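Local coordinates for NADP-dependent glyceraldehyde-3-phosphate dehydrogenase (Bacillus halodurans, PDB 3PRL), which probably oxidises glyceraldehyde 3-phosphate to 3-phosphoglycerate with NADP+ as an aldehyde dehydrogenase family member, without taking up inorganic phosphate, at residues D[267-271]-D[302-306]. Residues are numbered along the deposited sequence; the frame is centred on the assembly and turned at random.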
loop_
_atom_site.group_PDB
_atom_site.type_symbol
_atom_site.label_atom_id
_atom_site.label_comp_id
_atom_site.label_asym_id
_atom_site.label_seq_id
_atom_site.Cartn_x
_atom_site.Cartn_y
_atom_site.Cartn_z
ATOM N N ILE D 267 32.343 2.778 10.981
ATOM C CA ILE D 267 32.521 3.644 12.142
ATOM C C ILE D 267 32.491 2.780 13.393
ATOM O O ILE D 267 31.528 2.037 13.610
ATOM C CB ILE D 267 31.449 4.750 12.180
ATOM C CG1 ILE D 267 31.485 5.533 10.850
ATOM C CG2 ILE D 267 31.650 5.645 13.395
ATOM C CD1 ILE D 267 30.518 6.704 10.743
ATOM N N VAL D 268 33.563 2.863 14.185
ATOM C CA VAL D 268 33.715 2.080 15.410
ATOM C C VAL D 268 33.873 3.015 16.623
ATOM O O VAL D 268 34.901 3.675 16.782
ATOM C CB VAL D 268 34.902 1.089 15.301
ATOM C CG1 VAL D 268 34.742 -0.048 16.286
ATOM C CG2 VAL D 268 35.021 0.524 13.876
ATOM N N LEU D 269 32.825 3.101 17.444
ATOM C CA LEU D 269 32.844 3.917 18.662
ATOM C C LEU D 269 33.373 3.132 19.870
ATOM O O LEU D 269 33.556 1.923 19.789
ATOM C CB LEU D 269 31.455 4.506 18.958
ATOM C CG LEU D 269 30.864 5.484 17.934
ATOM C CD1 LEU D 269 29.487 5.997 18.376
ATOM C CD2 LEU D 269 31.823 6.641 17.651
ATOM N N ASP D 270 33.618 3.839 20.975
ATOM C CA ASP D 270 34.223 3.268 22.198
ATOM C C ASP D 270 33.499 2.036 22.775
ATOM O O ASP D 270 34.146 1.064 23.192
ATOM C CB ASP D 270 34.395 4.382 23.254
ATOM C CG ASP D 270 34.434 3.868 24.697
ATOM O OD1 ASP D 270 34.795 2.697 24.947
ATOM O OD2 ASP D 270 34.114 4.673 25.601
ATOM N N ASP D 271 32.171 2.087 22.800
ATOM C CA ASP D 271 31.362 1.025 23.377
ATOM C C ASP D 271 30.971 -0.044 22.344
ATOM O O ASP D 271 29.800 -0.397 22.219
ATOM C CB ASP D 271 30.114 1.625 24.047
ATOM C CG ASP D 271 29.265 2.447 23.083
ATOM O OD1 ASP D 271 29.809 2.922 22.066
ATOM O OD2 ASP D 271 28.056 2.621 23.348
ATOM N N GLN D 302 37.445 5.156 16.825
ATOM C CA GLN D 302 37.725 6.049 17.946
ATOM C C GLN D 302 39.071 5.710 18.580
ATOM O O GLN D 302 39.443 4.540 18.654
ATOM C CB GLN D 302 36.611 5.987 18.991
ATOM C CG GLN D 302 36.449 7.285 19.749
ATOM C CD GLN D 302 35.479 7.183 20.893
ATOM O OE1 GLN D 302 34.287 7.431 20.728
ATOM N NE2 GLN D 302 35.982 6.824 22.066
ATOM N N ASP D 303 39.801 6.735 19.013
ATOM C CA ASP D 303 41.144 6.548 19.579
ATOM C C ASP D 303 41.218 5.612 20.796
ATOM O O ASP D 303 42.118 4.770 20.871
ATOM C CB ASP D 303 41.840 7.893 19.864
ATOM C CG ASP D 303 40.925 8.913 20.534
ATOM O OD1 ASP D 303 40.652 8.797 21.753
ATOM O OD2 ASP D 303 40.501 9.856 19.833
ATOM N N SER D 304 40.268 5.739 21.725
ATOM C CA SER D 304 40.269 4.957 22.973
ATOM C C SER D 304 40.191 3.433 22.780
ATOM O O SER D 304 40.444 2.666 23.717
ATOM C CB SER D 304 39.139 5.428 23.898
ATOM O OG SER D 304 37.865 5.291 23.282
ATOM N N VAL D 305 39.850 3.006 21.565
ATOM C CA VAL D 305 39.640 1.590 21.248
ATOM C C VAL D 305 40.412 1.138 20.007
ATOM O O VAL D 305 40.355 -0.035 19.634
ATOM C CB VAL D 305 38.124 1.246 21.077
ATOM C CG1 VAL D 305 37.430 1.142 22.428
ATOM C CG2 VAL D 305 37.422 2.281 20.189
ATOM N N ALA D 306 41.147 2.070 19.394
ATOM C CA ALA D 306 41.807 1.847 18.103
ATOM C C ALA D 306 42.775 0.673 18.100
ATOM O O ALA D 306 42.691 -0.201 17.238
ATOM C CB ALA D 306 42.509 3.133 17.621
#
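Val268 and Gln302 form the last backbone rung between two parallel strands, 264-268 and 296-302, at the edge of the catalytic domain of an aldehyde dehydrogenase fold. Strand 264-268, helix 274-286 and strand 296-302 form a beta-alpha-beta crossover, and the two strands are neighbours in the mixed sheet. Here both strands end. One runs into the loop 269-271, the other into helix 303-317. Gln302 N donates to Val268 O at 2.9 Å, and the N-H...O angle of 172° makes the bond almost straight. Val268 also pairs through its backbone with Phe300, which continues the ladder. Beyond the rung, side chains take over. Gln302 has chi1 at -151°, which swings CG roughly opposite the backbone N and lets the extended chain run alongside the loop. Its amide packs tightly on Asp270: NE2 is 3.1 Å from Asp270 CB, a short van der Waals contact and not a hydrogen bond. The same NE2 makes a weak hydrogen bond to Ser304 OG at 2.7 Å. An alanine in place of Gln302 would probably uncover Asp270 CB and leave Ser304 OG without this donor. Asp270 N is buried here and has no hydrogen-bond partner. Next to it, Asp271 OD1 forms a salt bridge with Arg425. The site is far from the annotated NADP-binding residues, so this is structural packing. Val305 completes it, its two methyls resting on the loop's backbone: CG2 is 3.9 Å from Leu269 O, and CG1 is 3.4 Å from Asp270 O.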